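PDB 6HUN: ribulose bisphosphate carboxylase from Hyperthermus butylicus DSM 5456, which probably adds carbon dioxide and water to ribulose 1,5-bisphosphate, yielding two molecules of 3-phosphoglycerate in an archaeal AMP degradation pathway. Local coordinates for residues L84-Y89 against V103-E108; A64-G69 against G124-M129. All coordinates share one frame; numbering follows the deposited sequence.

Interaction 1 (L84-Y89 against V103-E108)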
ATOM      1  N   LEU A  84      12.275  -0.739  24.855  1.00 58.85           N
ATOM      2  CA  LEU A  84      11.669  -0.863  23.540  1.00 56.79           C
ATOM      3  C   LEU A  84      12.678  -0.997  22.413  1.00 56.42           C
ATOM      4  O   LEU A  84      12.265  -1.086  21.256  1.00 55.49           O
ATOM      5  CB  LEU A  84      10.787   0.352  23.280  1.00 51.86           C
ATOM      6  CG  LEU A  84       9.547   0.455  24.149  1.00 54.48           C
ATOM      7  CD1 LEU A  84       8.783   1.748  23.875  1.00 52.13           C
ATOM      8  CD2 LEU A  84       8.663  -0.778  23.898  1.00 53.26           C
ATOM      9  N   LYS A  85      13.972  -1.015  22.688  1.00 53.34           N
ATOM     10  CA  LYS A  85      14.944  -0.844  21.619  1.00 52.94           C
ATOM     11  C   LYS A  85      15.203  -2.141  20.848  1.00 52.88           C
ATOM     12  O   LYS A  85      15.323  -3.217  21.441  1.00 51.46           O
ATOM     13  CB  LYS A  85      16.242  -0.316  22.194  1.00 57.06           C
ATOM     14  CG  LYS A  85      17.413  -0.536  21.287  1.00 58.98           C
ATOM     15  CD  LYS A  85      18.680  -0.558  22.076  1.00 68.22           C
ATOM     16  CE  LYS A  85      18.693   0.620  22.995  1.00 66.70           C
ATOM     17  NZ  LYS A  85      20.067   1.127  23.096  1.00 78.65           N
ATOM     18  N   ALA A  86      15.311  -2.037  19.511  1.00 47.83           N
ATOM     19  CA  ALA A  86      15.533  -3.222  18.676  1.00 45.99           C
ATOM     20  C   ALA A  86      17.031  -3.495  18.529  1.00 49.29           C
ATOM     21  O   ALA A  86      17.854  -2.585  18.634  1.00 54.96           O
ATOM     22  CB  ALA A  86      14.887  -3.059  17.291  1.00 41.46           C
ATOM     23  N   LYS A  87      17.393  -4.762  18.296  1.00 48.62           N
ATOM     24  CA  LYS A  87      18.796  -5.141  18.223  1.00 48.12           C
ATOM     25  C   LYS A  87      19.091  -5.980  16.997  1.00 45.77           C
ATOM     26  O   LYS A  87      18.527  -7.066  16.842  1.00 44.85           O
ATOM     27  CB  LYS A  87      19.217  -5.918  19.492  1.00 52.03           C
ATOM     28  CG  LYS A  87      19.201  -5.068  20.731  1.00 59.66           C
ATOM     29  CD  LYS A  87      20.275  -3.980  20.664  1.00 65.72           C
ATOM     30  CE  LYS A  87      21.150  -4.049  21.889  1.00 71.45           C
ATOM     31  NZ  LYS A  87      21.731  -5.411  21.929  1.00 76.34           N
ATOM     32  N   ALA A  88      20.033  -5.523  16.171  1.00 45.20           N
ATOM     33  CA  ALA A  88      20.588  -6.379  15.131  1.00 48.74           C
ATOM     34  C   ALA A  88      21.564  -7.326  15.798  1.00 47.17           C
ATOM     35  O   ALA A  88      22.556  -6.864  16.359  1.00 49.98           O
ATOM     36  CB  ALA A  88      21.315  -5.575  14.063  1.00 43.41           C
ATOM     37  N   TYR A  89      21.316  -8.629  15.701  1.00 47.08           N
ATOM     38  CA  TYR A  89      22.073  -9.607  16.482  1.00 50.71           C
ATOM     39  C   TYR A  89      22.739 -10.658  15.611  1.00 57.59           C
ATOM     40  O   TYR A  89      23.376 -11.582  16.140  1.00 57.51           O
ATOM     41  CB  TYR A  89      21.171 -10.284  17.530  1.00 51.90           C
ATOM     42  CG  TYR A  89      20.122 -11.187  16.938  1.00 49.49           C
ATOM     43  CD1 TYR A  89      18.886 -10.669  16.533  1.00 46.24           C
ATOM     44  CD2 TYR A  89      20.362 -12.538  16.749  1.00 50.56           C
ATOM     45  CE1 TYR A  89      17.943 -11.468  15.965  1.00 44.21           C
ATOM     46  CE2 TYR A  89      19.421 -13.350  16.181  1.00 49.93           C
ATOM     47  CZ  TYR A  89      18.208 -12.804  15.769  1.00 45.57           C
ATOM     48  OH  TYR A  89      17.252 -13.616  15.216  1.00 43.40           O
ATOM     49  N   VAL A 103      17.075  -8.815  13.030  1.00 35.48           N
ATOM     50  CA  VAL A 103      16.813  -7.788  14.027  1.00 36.64           C
ATOM     51  C   VAL A 103      15.721  -8.301  14.945  1.00 37.37           C
ATOM     52  O   VAL A 103      14.685  -8.784  14.481  1.00 35.43           O
ATOM     53  CB  VAL A 103      16.400  -6.444  13.386  1.00 34.74           C
ATOM     54  CG1 VAL A 103      16.249  -5.336  14.484  1.00 36.31           C
ATOM     55  CG2 VAL A 103      17.415  -6.027  12.384  1.00 34.79           C
ATOM     56  N   ALA A 104      15.958  -8.207  16.247  1.00 40.45           N
ATOM     57  CA  ALA A 104      14.988  -8.604  17.250  1.00 41.70           C
ATOM     58  C   ALA A 104      14.315  -7.360  17.837  1.00 41.87           C
ATOM     59  O   ALA A 104      14.986  -6.357  18.139  1.00 43.10           O
ATOM     60  CB  ALA A 104      15.687  -9.424  18.369  1.00 45.52           C
ATOM     61  N   TYR A 105      12.989  -7.447  18.010  1.00 46.06           N
ATOM     62  CA  TYR A 105      12.107  -6.334  18.413  1.00 40.63           C
ATOM     63  C   TYR A 105      11.282  -6.733  19.629  1.00 42.87           C
ATOM     64  O   TYR A 105      10.474  -7.676  19.536  1.00 42.17           O
ATOM     65  CB  TYR A 105      11.103  -5.934  17.307  1.00 38.66           C
ATOM     66  CG  TYR A 105      11.715  -5.367  16.052  1.00 34.74           C
ATOM     67  CD1 TYR A 105      12.134  -6.198  15.046  1.00 33.47           C
ATOM     68  CD2 TYR A 105      11.881  -3.994  15.883  1.00 40.41           C
ATOM     69  CE1 TYR A 105      12.717  -5.715  13.918  1.00 36.52           C
ATOM     70  CE2 TYR A 105      12.472  -3.476  14.733  1.00 35.09           C
ATOM     71  CZ  TYR A 105      12.870  -4.360  13.734  1.00 34.85           C
ATOM     72  OH  TYR A 105      13.461  -3.876  12.583  1.00 32.35           O
ATOM     73  N   PRO A 106      11.315  -5.962  20.716  1.00 45.45           N
ATOM     74  CA  PRO A 106      10.385  -6.210  21.832  1.00 47.54           C
ATOM     75  C   PRO A 106       8.932  -6.043  21.414  1.00 45.18           C
ATOM     76  O   PRO A 106       8.591  -5.128  20.667  1.00 43.91           O
ATOM     77  CB  PRO A 106      10.779  -5.141  22.856  1.00 50.46           C
ATOM     78  CG  PRO A 106      12.025  -4.497  22.339  1.00 50.20           C
ATOM     79  CD  PRO A 106      12.048  -4.701  20.869  1.00 46.36           C
ATOM     80  N   VAL A 107       8.068  -6.951  21.876  1.00 47.15           N
ATOM     81  CA  VAL A 107       6.676  -6.933  21.397  1.00 48.03           C
ATOM     82  C   VAL A 107       5.931  -5.678  21.848  1.00 46.23           C
ATOM     83  O   VAL A 107       4.946  -5.269  21.216  1.00 44.61           O
ATOM     84  CB  VAL A 107       5.920  -8.208  21.835  1.00 53.25           C
ATOM     85  CG1 VAL A 107       4.461  -8.128  21.454  1.00 55.64           C
ATOM     86  CG2 VAL A 107       6.468  -9.426  21.139  1.00 50.31           C
ATOM     87  N   GLU A 108       6.390  -5.029  22.913  1.00 47.16           N
ATOM     88  CA  GLU A 108       5.774  -3.790  23.372  1.00 47.90           C
ATOM     89  C   GLU A 108       5.922  -2.643  22.371  1.00 45.34           C
ATOM     90  O   GLU A 108       5.286  -1.598  22.553  1.00 47.18           O
ATOM     91  CB  GLU A 108       6.382  -3.387  24.727  1.00 52.02           C
ATOM     92  CG  GLU A 108       6.082  -4.350  25.861  1.00 63.13           C
ATOM     93  CD  GLU A 108       6.910  -5.635  25.825  1.00 66.72           C
ATOM     94  OE1 GLU A 108       6.555  -6.583  26.578  1.00 70.92           O
ATOM     95  OE2 GLU A 108       7.904  -5.713  25.055  1.00 60.61           O
TER
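Lys-87 and Ala-104 form a hydrogen-bonded antiparallel pair in the hairpin of strands 87-93 and 99-105 in the N-terminal domain, exchanging two backbone bonds: Lys-87 N to Ala-104 O and Ala-104 N to Lys-87 O, both 2.9 Å. Each acceptor also meets a CA-H, Ala-104 O taking that of Ala-86 at 3.2 Å. With CG between the backbone N and the carbonyl carbon (chi1 69°), the Tyr-89 ring turns its edge to Lys-87 O and Ala-104 N, CE1 lying 3.9 Å from Ala-104 CB. An alanine in place of Tyr-89 would probably open a gap beside Ala-104 and leave the bond between Ala-104 N and Lys-87 O without the ring edge beside it. Ala-88 packs on Ala-59 and Val-103 on Ala-63, where small and branched side chains let helix 55-65 come close. Small Ala-86 lets its CB approach Tyr-105 CD2 to 3.4 Å, while Tyr-105 OH is hydrogen-bonded to Ser-66 OG, and Ala-86 N to Ser-67 OG. Pro-106, lacking an N-H to satisfy, packs CG on Leu-84 C at 3.6 Å. Lys-85 turns from the hairpin to salt bridges with Glu-28 and Glu-82. Alanine, valine, proline and tyrosine rings thus pack around two backbone bonds, while Lys-85 NZ and Tyr-105 OH find partners outside.

Interaction 2 (A64-G69 against G124-M129)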
ATOM      1  N   ALA A  64      17.478   1.167  14.796  1.00 39.08           N
ATOM      2  CA  ALA A  64      17.056   2.394  15.480  1.00 40.41           C
ATOM      3  C   ALA A  64      15.842   3.009  14.806  1.00 39.83           C
ATOM      4  O   ALA A  64      14.872   3.399  15.465  1.00 43.56           O
ATOM      5  CB  ALA A  64      18.203   3.410  15.504  1.00 42.44           C
ATOM      6  N   GLU A  65      15.887   3.127  13.488  1.00 36.53           N
ATOM      7  CA  GLU A  65      14.795   3.795  12.790  1.00 37.99           C
ATOM      8  C   GLU A  65      13.496   3.004  12.899  1.00 34.98           C
ATOM      9  O   GLU A  65      12.414   3.604  12.929  1.00 35.21           O
ATOM     10  CB  GLU A  65      15.183   4.030  11.331  1.00 39.48           C
ATOM     11  CG  GLU A  65      14.045   4.572  10.400  1.00 39.19           C
ATOM     12  CD  GLU A  65      13.578   5.979  10.749  1.00 53.48           C
ATOM     13  OE1 GLU A  65      12.374   6.266  10.593  1.00 56.45           O
ATOM     14  OE2 GLU A  65      14.411   6.799  11.184  1.00 59.08           O
ATOM     15  N   SER A  66      13.555   1.666  12.926  1.00 33.96           N
ATOM     16  CA  SER A  66      12.345   0.875  13.016  1.00 31.87           C
ATOM     17  C   SER A  66      11.914   0.627  14.460  1.00 36.00           C
ATOM     18  O   SER A  66      10.984  -0.140  14.686  1.00 38.70           O
ATOM     19  CB  SER A  66      12.510  -0.462  12.254  1.00 29.46           C
ATOM     20  OG  SER A  66      13.614  -1.190  12.780  1.00 32.99           O
ATOM     21  N   SER A  67      12.532   1.299  15.432  1.00 39.27           N
ATOM     22  CA  SER A  67      12.084   1.147  16.818  1.00 40.43           C
ATOM     23  C   SER A  67      12.007   2.517  17.502  1.00 42.98           C
ATOM     24  O   SER A  67      11.090   3.283  17.207  1.00 45.87           O
ATOM     25  CB  SER A  67      12.956   0.134  17.591  1.00 43.32           C
ATOM     26  OG  SER A  67      14.302   0.506  17.824  1.00 46.20           O
ATOM     27  N   VAL A  68      12.972   2.857  18.352  1.00 46.08           N
ATOM     28  CA  VAL A  68      12.854   4.019  19.248  1.00 45.12           C
ATOM     29  C   VAL A  68      13.654   5.217  18.770  1.00 46.77           C
ATOM     30  O   VAL A  68      13.761   6.199  19.506  1.00 47.98           O
ATOM     31  CB  VAL A  68      13.287   3.672  20.685  1.00 48.99           C
ATOM     32  CG1 VAL A  68      12.383   2.618  21.231  1.00 55.68           C
ATOM     33  CG2 VAL A  68      14.693   3.204  20.683  1.00 50.38           C
ATOM     34  N   GLY A  69      14.238   5.160  17.569  1.00 49.34           N
ATOM     35  CA  GLY A  69      15.038   6.298  17.143  1.00 52.11           C
ATOM     36  C   GLY A  69      16.273   6.505  18.015  1.00 57.69           C
ATOM     37  O   GLY A  69      16.768   5.612  18.713  1.00 59.41           O
ATOM     38  N   GLY A 124       8.476   0.679   7.132  1.00 20.31           N
ATOM     39  CA  GLY A 124       8.182   2.104   7.025  1.00 19.94           C
ATOM     40  C   GLY A 124       9.337   2.922   6.475  1.00 23.88           C
ATOM     41  O   GLY A 124       9.790   2.708   5.343  1.00 22.83           O
ATOM     42  N   ASN A 125       9.855   3.867   7.274  1.00 21.87           N
ATOM     43  CA  ASN A 125      10.859   4.793   6.751  1.00 22.38           C
ATOM     44  C   ASN A 125      12.181   4.121   6.400  1.00 24.22           C
ATOM     45  O   ASN A 125      13.037   4.762   5.739  1.00 23.99           O
ATOM     46  CB  ASN A 125      11.167   5.861   7.815  1.00 28.35           C
ATOM     47  CG  ASN A 125      10.101   6.921   7.920  1.00 36.63           C
ATOM     48  OD1 ASN A 125       9.249   7.048   7.045  1.00 31.88           O
ATOM     49  ND2 ASN A 125      10.149   7.707   9.006  1.00 42.43           N
ATOM     50  N   ILE A 126      12.440   2.943   6.970  1.00 22.46           N
ATOM     51  CA  ILE A 126      13.742   2.309   6.729  1.00 26.07           C
ATOM     52  C   ILE A 126      14.024   2.134   5.240  1.00 25.91           C
ATOM     53  O   ILE A 126      15.177   2.145   4.823  1.00 24.56           O
ATOM     54  CB  ILE A 126      13.850   0.971   7.479  1.00 27.68           C
ATOM     55  CG1 ILE A 126      12.668   0.017   7.164  1.00 20.86           C
ATOM     56  CG2 ILE A 126      14.096   1.248   9.029  1.00 28.62           C
ATOM     57  CD1 ILE A 126      12.931  -1.341   7.975  1.00 25.11           C
ATOM     58  N   PHE A 127      12.983   2.062   4.400  1.00 21.51           N
ATOM     59  CA  PHE A 127      13.238   1.820   2.988  1.00 21.68           C
ATOM     60  C   PHE A 127      13.868   3.015   2.306  1.00 24.92           C
ATOM     61  O   PHE A 127      14.463   2.863   1.226  1.00 20.55           O
ATOM     62  CB  PHE A 127      11.936   1.567   2.236  1.00 17.66           C
ATOM     63  CG  PHE A 127      11.343   0.201   2.437  1.00 17.02           C
ATOM     64  CD1 PHE A 127      12.015  -0.963   1.971  1.00 16.34           C
ATOM     65  CD2 PHE A 127      10.122   0.086   3.111  1.00 17.93           C
ATOM     66  CE1 PHE A 127      11.447  -2.220   2.139  1.00 20.32           C
ATOM     67  CE2 PHE A 127       9.536  -1.172   3.313  1.00 18.17           C
ATOM     68  CZ  PHE A 127      10.220  -2.348   2.779  1.00 16.78           C
ATOM     69  N   GLY A 128      13.638   4.234   2.838  1.00 22.66           N
ATOM     70  CA  GLY A 128      14.192   5.408   2.172  1.00 20.58           C
ATOM     71  C   GLY A 128      15.426   6.007   2.817  1.00 27.92           C
ATOM     72  O   GLY A 128      15.815   7.122   2.466  1.00 27.00           O
ATOM     73  N   MET A 129      16.073   5.313   3.738  1.00 25.30           N
ATOM     74  CA  MET A 129      17.208   5.922   4.421  1.00 31.24           C
ATOM     75  C   MET A 129      18.407   6.041   3.470  1.00 30.29           C
ATOM     76  O   MET A 129      18.652   5.150   2.665  1.00 28.53           O
ATOM     77  CB  MET A 129      17.584   5.083   5.667  1.00 32.34           C
ATOM     78  CG  MET A 129      16.500   5.079   6.767  1.00 31.40           C
ATOM     79  SD  MET A 129      17.085   4.153   8.229  1.00 44.55           S
ATOM     80  CE  MET A 129      17.639   2.668   7.456  1.00 35.95           C
TER
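Asn-125 reaches Glu-65, at the end of helix 55-65, with its amide: ND2 donates to Glu-65 OE1 over 3.1 Å, with an angle of 149° at the hydrogen. The acceptor lies in the amide plane and is met nearly along its C-O axis, although the carboxylate and amide planes are turned 40° apart. Asparagine suits this place because its short chain carries an N-H donor just beyond the backbone; its backbone O accepts from Gly-128 N and helps close the turn. Next comes Ile-126, whose CG2, anti to the carbonyl carbon, points between two residues: it lies 3.6 Å from Glu-65 CG and 4.0 Å from Ser-66 CB. The same side chain touches Ile-62 and Leu-135, so a branched apolar residue fills the seam between helix and sheet. Phe-127 leads elsewhere, its ring edge-to-face with His-308 and its O bonded to Arg-304 of the second subunit. Met-129 returns to the helix, its flexible chain laying SD 3.6 Å from Glu-65 CB as the two side chains run past each other in opposite directions. The aliphatic part of Glu-65 is therefore braced by Ile-126 and Met-129, and Asn-125 holds its carboxylate. OE1 also forms a salt bridge to Lys-179 of the second subunit, a predicted substrate-binding residue, consistent with the Rubisco active site shared between subunits.

In the fold
From the N terminus, the chain runs along helix 55-65 and, at its end, enters 64-69, the first half of interaction 2. Before that contact closes, 84-89 enters strand 87-93, the chain turns back, and 103-108 closes the short hairpin loop of interaction 1. Helix 115-122 then leads to 124-129, which closes the longer loop, so interaction 1 is nested inside interaction 2. Their centres lie 13 Å apart, and the two also touch where Val-68 packs on Leu-84. Together they tie the hairpin of strands 87-93 and 99-105 to the end of helix 55-65 and the segment before strand 132-141. Both touch the second subunit.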